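Long-range contact in vacuolar-sorting protein BRO1 (Saccharomyces cerevisiae, PDB 1ZB1), which recruits the deubiquitinase DOA4 to endosomes and helps concentrate and sort cargo proteins into the intralumenal vesicles of multivesicular bodies: residues F181-V195 and L214-F228. Sequence-based numbering, arbitrary orientation.
Sequences FLANICHAEAQELFV and LSRATCNLFQKCHDF
The A188 methyl sits over the centre of one face of the F222 ring: CB stands 3.6 Å from the F222 ring centroid, almost on the ring normal, a CH-pi contact made where the antiparallel helices 181-195 and 214-228 come close. Their axes approach to 8.7 Å. Beside it L221 CB also meets the A188 methyl, while L221 CD2 turns over one face of the H187 imidazole, whose NE2 is hydrogen-bonded to D342 OD1. E192, extended from a CG anti to its backbone N (chi1 169°), brings OE1 to the F222 ring edge, 3.5 Å from F222 CZ, with carboxylate and ring planes nearly perpendicular; K251 and Y255 of helix 242-269 hold this carboxylate.

Q191 is the knob in a hole of L214, A217, T218 and L221. With a bend at chi2 (69°), its amide lies against the first turn of 214-228, where NE2 donates to L214 O (3.1 Å, 155° at the hydrogen), and OE1 accepts from A343 N. T218 OG1 donates to the same carbonyl, which also keeps its helical bond from T218 N. At the other end F181 and F228 have near-parallel rings, slid apart with little overlap, and I185 CD1 touches C225 SG at 3.4 Å. Water bridges N184 O to L221 O, and another water joins N184 OD1, H187 ND1 and K224 NZ.

This antiparallel helix pair of the Bro1 domain thus combines an apolar seam with a water-bridged edge and a buried glutamine whose amide rotation is fixed by partners at both ends; Q191-A343 and H187-D342 also tie helix 181-195 to the segment around 341-344.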
ATOM      1  N   PHE A 181       5.634  -7.002   0.524  1.00 19.31           N
ATOM      2  CA  PHE A 181       5.361  -6.524   1.879  1.00 19.51           C
ATOM      3  C   PHE A 181       4.602  -5.200   1.780  1.00 18.53           C
ATOM      4  O   PHE A 181       3.579  -5.008   2.434  1.00 17.18           O
ATOM      5  CB  PHE A 181       6.687  -6.339   2.641  1.00 20.02           C
ATOM      6  CG  PHE A 181       6.557  -5.620   3.960  1.00 23.83           C
ATOM      7  CD1 PHE A 181       5.785  -6.150   4.994  1.00 24.00           C
ATOM      8  CD2 PHE A 181       7.217  -4.410   4.171  1.00 25.16           C
ATOM      9  CE1 PHE A 181       5.672  -5.486   6.217  1.00 25.84           C
ATOM     10  CE2 PHE A 181       7.111  -3.735   5.390  1.00 28.23           C
ATOM     11  CZ  PHE A 181       6.335  -4.276   6.416  1.00 26.21           C
ATOM     12  N   LEU A 182       5.108  -4.289   0.956  1.00 17.40           N
ATOM     13  CA  LEU A 182       4.454  -2.997   0.782  1.00 19.52           C
ATOM     14  C   LEU A 182       3.020  -3.168   0.254  1.00 19.80           C
ATOM     15  O   LEU A 182       2.102  -2.451   0.671  1.00 19.55           O
ATOM     16  CB  LEU A 182       5.287  -2.121  -0.162  1.00 19.90           C
ATOM     17  CG  LEU A 182       6.170  -1.021   0.448  1.00 26.19           C
ATOM     18  CD1 LEU A 182       6.457  -1.290   1.909  1.00 24.06           C
ATOM     19  CD2 LEU A 182       7.454  -0.888  -0.360  1.00 24.07           C
ATOM     20  N   ALA A 183       2.829  -4.114  -0.660  1.00 19.34           N
ATOM     21  CA  ALA A 183       1.494  -4.371  -1.210  1.00 20.09           C
ATOM     22  C   ALA A 183       0.555  -4.864  -0.103  1.00 19.92           C
ATOM     23  O   ALA A 183      -0.600  -4.444  -0.025  1.00 18.69           O
ATOM     24  CB  ALA A 183       1.573  -5.412  -2.324  1.00 19.69           C
ATOM     25  N   ASN A 184       1.060  -5.754   0.748  1.00 18.67           N
ATOM     26  CA  ASN A 184       0.268  -6.301   1.847  1.00 21.18           C
ATOM     27  C   ASN A 184      -0.092  -5.235   2.880  1.00 20.64           C
ATOM     28  O   ASN A 184      -1.142  -5.308   3.516  1.00 20.93           O
ATOM     29  CB  ASN A 184       1.015  -7.467   2.515  1.00 22.13           C
ATOM     30  CG  ASN A 184       1.022  -8.722   1.651  1.00 24.20           C
ATOM     31  OD1 ASN A 184       0.127  -8.922   0.832  1.00 24.08           O
ATOM     32  ND2 ASN A 184       2.019  -9.577   1.840  1.00 23.20           N
ATOM     33  N   ILE A 185       0.781  -4.245   3.043  1.00 21.97           N
ATOM     34  CA  ILE A 185       0.519  -3.149   3.977  1.00 21.03           C
ATOM     35  C   ILE A 185      -0.646  -2.310   3.438  1.00 19.65           C
ATOM     36  O   ILE A 185      -1.566  -1.955   4.175  1.00 19.39           O
ATOM     37  CB  ILE A 185       1.766  -2.231   4.133  1.00 21.20           C
ATOM     38  CG1 ILE A 185       2.862  -2.949   4.935  1.00 22.02           C
ATOM     39  CG2 ILE A 185       1.377  -0.918   4.806  1.00 20.99           C
ATOM     40  CD1 ILE A 185       2.526  -3.151   6.399  1.00 24.63           C
ATOM     41  N   CYS A 186      -0.601  -2.002   2.144  1.00 19.00           N
ATOM     42  CA  CYS A 186      -1.643  -1.199   1.509  1.00 18.52           C
ATOM     43  C   CYS A 186      -2.998  -1.906   1.498  1.00 19.01           C
ATOM     44  O   CYS A 186      -4.037  -1.274   1.729  1.00 18.27           O
ATOM     45  CB  CYS A 186      -1.234  -0.825   0.080  1.00 17.63           C
ATOM     46  SG  CYS A 186       0.223   0.262  -0.017  1.00 20.15           S
ATOM     47  N   HIS A 187      -2.993  -3.209   1.236  1.00 17.15           N
ATOM     48  CA  HIS A 187      -4.233  -3.976   1.228  1.00 19.42           C
ATOM     49  C   HIS A 187      -4.832  -3.976   2.643  1.00 19.19           C
ATOM     50  O   HIS A 187      -6.027  -3.713   2.830  1.00 20.71           O
ATOM     51  CB  HIS A 187      -3.961  -5.415   0.770  1.00 20.41           C
ATOM     52  CG  HIS A 187      -5.199  -6.237   0.582  1.00 21.39           C
ATOM     53  ND1 HIS A 187      -5.161  -7.563   0.207  1.00 21.56           N
ATOM     54  CD2 HIS A 187      -6.510  -5.923   0.723  1.00 22.56           C
ATOM     55  CE1 HIS A 187      -6.393  -8.032   0.127  1.00 22.73           C
ATOM     56  NE2 HIS A 187      -7.231  -7.057   0.435  1.00 24.31           N
ATOM     57  N   ALA A 188      -3.997  -4.260   3.636  1.00 18.19           N
ATOM     58  CA  ALA A 188      -4.456  -4.284   5.021  1.00 18.93           C
ATOM     59  C   ALA A 188      -5.054  -2.942   5.439  1.00 18.63           C
ATOM     60  O   ALA A 188      -6.116  -2.906   6.060  1.00 20.05           O
ATOM     61  CB  ALA A 188      -3.301  -4.660   5.961  1.00 16.30           C
ATOM     62  N   GLU A 189      -4.378  -1.845   5.096  1.00 17.56           N
ATOM     63  CA  GLU A 189      -4.861  -0.513   5.461  1.00 19.52           C
ATOM     64  C   GLU A 189      -6.163  -0.160   4.749  1.00 18.83           C
ATOM     65  O   GLU A 189      -7.043   0.477   5.335  1.00 17.09           O
ATOM     66  CB  GLU A 189      -3.800   0.556   5.171  1.00 18.86           C
ATOM     67  CG  GLU A 189      -2.537   0.419   6.020  1.00 20.90           C
ATOM     68  CD  GLU A 189      -1.561   1.563   5.820  1.00 20.87           C
ATOM     69  OE1 GLU A 189      -1.548   2.152   4.719  1.00 22.74           O
ATOM     70  OE2 GLU A 189      -0.792   1.868   6.760  1.00 21.80           O
ATOM     71  N   ALA A 190      -6.290  -0.567   3.488  1.00 18.61           N
ATOM     72  CA  ALA A 190      -7.514  -0.291   2.742  1.00 18.26           C
ATOM     73  C   ALA A 190      -8.698  -0.982   3.438  1.00 20.22           C
ATOM     74  O   ALA A 190      -9.744  -0.366   3.659  1.00 20.05           O
ATOM     75  CB  ALA A 190      -7.379  -0.785   1.300  1.00 18.75           C
ATOM     76  N   GLN A 191      -8.522  -2.256   3.779  1.00 19.98           N
ATOM     77  CA  GLN A 191      -9.557  -3.041   4.464  1.00 22.03           C
ATOM     78  C   GLN A 191      -9.880  -2.382   5.808  1.00 23.49           C
ATOM     79  O   GLN A 191     -11.045  -2.227   6.176  1.00 24.40           O
ATOM     80  CB  GLN A 191      -9.062  -4.477   4.696  1.00 21.70           C
ATOM     81  CG  GLN A 191     -10.023  -5.404   5.473  1.00 21.91           C
ATOM     82  CD  GLN A 191     -11.282  -5.754   4.688  1.00 26.70           C
ATOM     83  OE1 GLN A 191     -11.291  -5.707   3.461  1.00 28.96           O
ATOM     84  NE2 GLN A 191     -12.349  -6.126   5.399  1.00 24.19           N
ATOM     85  N   GLU A 192      -8.837  -1.993   6.535  1.00 22.87           N
ATOM     86  CA  GLU A 192      -9.012  -1.347   7.831  1.00 22.43           C
ATOM     87  C   GLU A 192      -9.868  -0.081   7.717  1.00 21.74           C
ATOM     88  O   GLU A 192     -10.778   0.136   8.524  1.00 21.78           O
ATOM     89  CB  GLU A 192      -7.645  -1.014   8.435  1.00 21.99           C
ATOM     90  CG  GLU A 192      -7.701  -0.119   9.659  1.00 20.99           C
ATOM     91  CD  GLU A 192      -6.335   0.099  10.287  1.00 23.13           C
ATOM     92  OE1 GLU A 192      -5.328   0.141   9.547  1.00 20.31           O
ATOM     93  OE2 GLU A 192      -6.272   0.248  11.522  1.00 23.00           O
ATOM     94  N   LEU A 193      -9.587   0.753   6.720  1.00 20.88           N
ATOM     95  CA  LEU A 193     -10.360   1.982   6.530  1.00 22.48           C
ATOM     96  C   LEU A 193     -11.817   1.665   6.176  1.00 23.81           C
ATOM     97  O   LEU A 193     -12.729   2.428   6.510  1.00 23.57           O
ATOM     98  CB  LEU A 193      -9.723   2.844   5.434  1.00 23.52           C
ATOM     99  CG  LEU A 193      -8.958   4.107   5.865  1.00 27.29           C
ATOM    100  CD1 LEU A 193      -8.207   3.874   7.162  1.00 25.99           C
ATOM    101  CD2 LEU A 193      -8.011   4.531   4.756  1.00 27.89           C
ATOM    102  N   PHE A 194     -12.036   0.534   5.511  1.00 24.76           N
ATOM    103  CA  PHE A 194     -13.391   0.133   5.132  1.00 27.46           C
ATOM    104  C   PHE A 194     -14.193  -0.172   6.399  1.00 29.14           C
ATOM    105  O   PHE A 194     -15.361   0.217   6.522  1.00 29.81           O
ATOM    106  CB  PHE A 194     -13.353  -1.102   4.228  1.00 28.23           C
ATOM    107  CG  PHE A 194     -14.692  -1.466   3.647  1.00 30.62           C
ATOM    108  CD1 PHE A 194     -15.259  -0.694   2.637  1.00 32.09           C
ATOM    109  CD2 PHE A 194     -15.398  -2.565   4.122  1.00 29.32           C
ATOM    110  CE1 PHE A 194     -16.514  -1.013   2.107  1.00 33.06           C
ATOM    111  CE2 PHE A 194     -16.653  -2.894   3.601  1.00 31.62           C
ATOM    112  CZ  PHE A 194     -17.210  -2.114   2.592  1.00 33.15           C
ATOM    113  N   VAL A 195     -13.562  -0.871   7.338  1.00 29.51           N
ATOM    114  CA  VAL A 195     -14.207  -1.201   8.607  1.00 31.52           C
ATOM    115  C   VAL A 195     -14.555   0.090   9.351  1.00 32.07           C
ATOM    116  O   VAL A 195     -15.689   0.275   9.798  1.00 29.34           O
ATOM    117  CB  VAL A 195     -13.282  -2.051   9.508  1.00 34.06           C
ATOM    118  CG1 VAL A 195     -13.881  -2.173  10.902  1.00 36.54           C
ATOM    119  CG2 VAL A 195     -13.089  -3.431   8.899  1.00 36.33           C
ATOM    120  N   LEU A 214     -15.709  -8.455   8.509  1.00 28.85           N
ATOM    121  CA  LEU A 214     -14.770  -7.497   7.933  1.00 28.08           C
ATOM    122  C   LEU A 214     -13.573  -7.288   8.853  1.00 28.49           C
ATOM    123  O   LEU A 214     -12.446  -7.099   8.388  1.00 28.00           O
ATOM    124  CB  LEU A 214     -15.466  -6.156   7.685  1.00 28.24           C
ATOM    125  CG  LEU A 214     -16.544  -6.157   6.596  1.00 27.10           C
ATOM    126  CD1 LEU A 214     -17.310  -4.854   6.627  1.00 24.65           C
ATOM    127  CD2 LEU A 214     -15.891  -6.380   5.241  1.00 25.80           C
ATOM    128  N   SER A 215     -13.827  -7.318  10.161  1.00 26.03           N
ATOM    129  CA  SER A 215     -12.774  -7.145  11.146  1.00 24.71           C
ATOM    130  C   SER A 215     -11.844  -8.341  11.113  1.00 25.37           C
ATOM    131  O   SER A 215     -10.634  -8.191  11.239  1.00 26.38           O
ATOM    132  CB  SER A 215     -13.367  -6.995  12.550  1.00 26.00           C
ATOM    133  OG  SER A 215     -13.998  -5.737  12.699  1.00 27.46           O
ATOM    134  N   ARG A 216     -12.405  -9.532  10.937  1.00 25.24           N
ATOM    135  CA  ARG A 216     -11.581 -10.725  10.892  1.00 27.49           C
ATOM    136  C   ARG A 216     -10.636 -10.642   9.704  1.00 26.82           C
ATOM    137  O   ARG A 216      -9.468 -11.018   9.803  1.00 27.33           O
ATOM    138  CB  ARG A 216     -12.435 -11.987  10.778  1.00 29.02           C
ATOM    139  CG  ARG A 216     -11.611 -13.257  10.875  1.00 34.84           C
ATOM    140  CD  ARG A 216     -10.893 -13.331  12.222  1.00 40.84           C
ATOM    141  NE  ARG A 216      -9.740 -14.228  12.204  1.00 44.46           N
ATOM    142  CZ  ARG A 216      -9.801 -15.530  11.943  1.00 47.90           C
ATOM    143  NH1 ARG A 216     -10.967 -16.106  11.672  1.00 48.89           N
ATOM    144  NH2 ARG A 216      -8.691 -16.257  11.952  1.00 49.07           N
ATOM    145  N   ALA A 217     -11.141 -10.144   8.583  1.00 25.36           N
ATOM    146  CA  ALA A 217     -10.319 -10.017   7.387  1.00 26.09           C
ATOM    147  C   ALA A 217      -9.171  -9.033   7.633  1.00 24.68           C
ATOM    148  O   ALA A 217      -8.045  -9.266   7.193  1.00 24.59           O
ATOM    149  CB  ALA A 217     -11.177  -9.565   6.202  1.00 26.25           C
ATOM    150  N   THR A 218      -9.457  -7.941   8.340  1.00 24.00           N
ATOM    151  CA  THR A 218      -8.432  -6.938   8.645  1.00 23.87           C
ATOM    152  C   THR A 218      -7.307  -7.598   9.439  1.00 26.58           C
ATOM    153  O   THR A 218      -6.118  -7.372   9.179  1.00 26.13           O
ATOM    154  CB  THR A 218      -9.016  -5.772   9.464  1.00 23.96           C
ATOM    155  OG1 THR A 218     -10.112  -5.189   8.746  1.00 23.72           O
ATOM    156  CG2 THR A 218      -7.954  -4.699   9.703  1.00 21.66           C
ATOM    157  N   CYS A 219      -7.695  -8.427  10.402  1.00 25.40           N
ATOM    158  CA  CYS A 219      -6.740  -9.150  11.228  1.00 27.62           C
ATOM    159  C   CYS A 219      -5.874 -10.056  10.356  1.00 26.49           C
ATOM    160  O   CYS A 219      -4.647 -10.005  10.430  1.00 26.70           O
ATOM    161  CB  CYS A 219      -7.475  -9.994  12.277  1.00 29.72           C
ATOM    162  SG  CYS A 219      -6.437 -11.265  13.038  1.00 33.73           S
ATOM    163  N   ASN A 220      -6.511 -10.873   9.521  1.00 26.44           N
ATOM    164  CA  ASN A 220      -5.769 -11.787   8.655  1.00 27.11           C
ATOM    165  C   ASN A 220      -4.774 -11.050   7.751  1.00 26.98           C
ATOM    166  O   ASN A 220      -3.663 -11.521   7.526  1.00 26.15           O
ATOM    167  CB  ASN A 220      -6.723 -12.626   7.794  1.00 28.96           C
ATOM    168  CG  ASN A 220      -7.613 -13.550   8.624  1.00 32.97           C
ATOM    169  OD1 ASN A 220      -7.250 -13.960   9.730  1.00 33.10           O
ATOM    170  ND2 ASN A 220      -8.775 -13.894   8.081  1.00 32.58           N
ATOM    171  N   LEU A 221      -5.180  -9.897   7.231  1.00 25.78           N
ATOM    172  CA  LEU A 221      -4.309  -9.109   6.368  1.00 27.83           C
ATOM    173  C   LEU A 221      -3.061  -8.616   7.111  1.00 27.69           C
ATOM    174  O   LEU A 221      -1.942  -8.710   6.598  1.00 28.13           O
ATOM    175  CB  LEU A 221      -5.091  -7.927   5.789  1.00 27.68           C
ATOM    176  CG  LEU A 221      -5.710  -8.066   4.390  1.00 32.88           C
ATOM    177  CD1 LEU A 221      -5.814  -9.523   3.972  1.00 32.43           C
ATOM    178  CD2 LEU A 221      -7.074  -7.387   4.381  1.00 30.57           C
ATOM    179  N   PHE A 222      -3.239  -8.084   8.313  1.00 27.26           N
ATOM    180  CA  PHE A 222      -2.083  -7.617   9.070  1.00 27.29           C
ATOM    181  C   PHE A 222      -1.236  -8.813   9.515  1.00 28.10           C
ATOM    182  O   PHE A 222      -0.039  -8.680   9.755  1.00 28.61           O
ATOM    183  CB  PHE A 222      -2.530  -6.760  10.260  1.00 25.78           C
ATOM    184  CG  PHE A 222      -2.825  -5.331   9.886  1.00 25.06           C
ATOM    185  CD1 PHE A 222      -1.791  -4.471   9.511  1.00 24.65           C
ATOM    186  CD2 PHE A 222      -4.134  -4.853   9.871  1.00 24.00           C
ATOM    187  CE1 PHE A 222      -2.057  -3.152   9.124  1.00 24.37           C
ATOM    188  CE2 PHE A 222      -4.413  -3.539   9.488  1.00 20.95           C
ATOM    189  CZ  PHE A 222      -3.371  -2.685   9.113  1.00 21.75           C
ATOM    190  N   GLN A 223      -1.865  -9.984   9.596  1.00 28.85           N
ATOM    191  CA  GLN A 223      -1.173 -11.218   9.973  1.00 30.49           C
ATOM    192  C   GLN A 223      -0.094 -11.513   8.918  1.00 29.44           C
ATOM    193  O   GLN A 223       0.977 -12.026   9.235  1.00 30.06           O
ATOM    194  CB  GLN A 223      -2.181 -12.374  10.034  1.00 31.90           C
ATOM    195  CG  GLN A 223      -1.612 -13.732  10.434  1.00 34.90           C
ATOM    196  CD  GLN A 223      -1.063 -13.751  11.845  1.00 39.52           C
ATOM    197  OE1 GLN A 223       0.089 -13.384  12.081  1.00 42.41           O
ATOM    198  NE2 GLN A 223      -1.893 -14.165  12.797  1.00 38.76           N
ATOM    199  N   LYS A 224      -0.387 -11.182   7.663  1.00 30.68           N
ATOM    200  CA  LYS A 224       0.555 -11.394   6.562  1.00 29.75           C
ATOM    201  C   LYS A 224       1.812 -10.545   6.733  1.00 28.40           C
ATOM    202  O   LYS A 224       2.925 -11.018   6.499  1.00 28.72           O
ATOM    203  CB  LYS A 224      -0.084 -11.032   5.220  1.00 31.21           C
ATOM    204  CG  LYS A 224      -1.158 -11.973   4.713  1.00 33.10           C
ATOM    205  CD  LYS A 224      -1.626 -11.494   3.337  1.00 34.19           C
ATOM    206  CE  LYS A 224      -2.719 -12.376   2.747  1.00 35.16           C
ATOM    207  NZ  LYS A 224      -3.204 -11.812   1.447  1.00 35.89           N
ATOM    208  N   CYS A 225       1.621  -9.285   7.116  1.00 26.24           N
ATOM    209  CA  CYS A 225       2.725  -8.353   7.323  1.00 28.18           C
ATOM    210  C   CYS A 225       3.522  -8.788   8.549  1.00 29.04           C
ATOM    211  O   CYS A 225       4.755  -8.736   8.563  1.00 28.66           O
ATOM    212  CB  CYS A 225       2.186  -6.931   7.537  1.00 28.57           C
ATOM    213  SG  CYS A 225       1.160  -6.282   6.174  1.00 27.68           S
ATOM    214  N   HIS A 226       2.797  -9.207   9.580  1.00 28.73           N
ATOM    215  CA  HIS A 226       3.402  -9.680  10.815  1.00 28.54           C
ATOM    216  C   HIS A 226       4.337 -10.844  10.492  1.00 29.26           C
ATOM    217  O   HIS A 226       5.499 -10.842  10.888  1.00 29.34           O
ATOM    218  CB  HIS A 226       2.309 -10.158  11.779  1.00 27.66           C
ATOM    219  CG  HIS A 226       2.837 -10.799  13.024  1.00 27.97           C
ATOM    220  ND1 HIS A 226       3.157 -10.082  14.155  1.00 28.01           N
ATOM    221  CD2 HIS A 226       3.129 -12.092  13.302  1.00 29.15           C
ATOM    222  CE1 HIS A 226       3.622 -10.904  15.079  1.00 31.69           C
ATOM    223  NE2 HIS A 226       3.615 -12.131  14.587  1.00 29.98           N
ATOM    224  N   ASP A 227       3.814 -11.835   9.772  1.00 31.85           N
ATOM    225  CA  ASP A 227       4.589 -13.019   9.405  1.00 35.16           C
ATOM    226  C   ASP A 227       5.860 -12.697   8.629  1.00 35.99           C
ATOM    227  O   ASP A 227       6.882 -13.358   8.807  1.00 35.83           O
ATOM    228  CB  ASP A 227       3.733 -14.001   8.591  1.00 36.26           C
ATOM    229  CG  ASP A 227       2.681 -14.705   9.436  1.00 36.86           C
ATOM    230  OD1 ASP A 227       2.740 -14.603  10.682  1.00 35.95           O
ATOM    231  OD2 ASP A 227       1.798 -15.369   8.851  1.00 36.94           O
ATOM    232  N   PHE A 228       5.803 -11.688   7.767  1.00 36.69           N
ATOM    233  CA  PHE A 228       6.977 -11.314   6.991  1.00 38.34           C
ATOM    234  C   PHE A 228       8.064 -10.708   7.870  1.00 39.22           C
ATOM    235  O   PHE A 228       9.245 -10.995   7.690  1.00 38.29           O
ATOM    236  CB  PHE A 228       6.609 -10.308   5.904  1.00 39.19           C
ATOM    237  CG  PHE A 228       7.789  -9.829   5.105  1.00 39.29           C
ATOM    238  CD1 PHE A 228       8.451 -10.689   4.236  1.00 39.94           C
ATOM    239  CD2 PHE A 228       8.247  -8.523   5.231  1.00 37.85           C
ATOM    240  CE1 PHE A 228       9.551 -10.252   3.500  1.00 40.89           C
ATOM    241  CE2 PHE A 228       9.347  -8.077   4.501  1.00 39.09           C
ATOM    242  CZ  PHE A 228       9.999  -8.944   3.633  1.00 38.85           C
TER
HETATM  243  O   HOH W   1      -2.112  -7.675   3.905  1.00 24.19           O
HETATM  244  O   HOH W   2       3.981  -9.329   3.787  1.00 31.74           O
HETATM  245  O   HOH W   3      -2.759  -8.609   1.142  1.00 38.38           O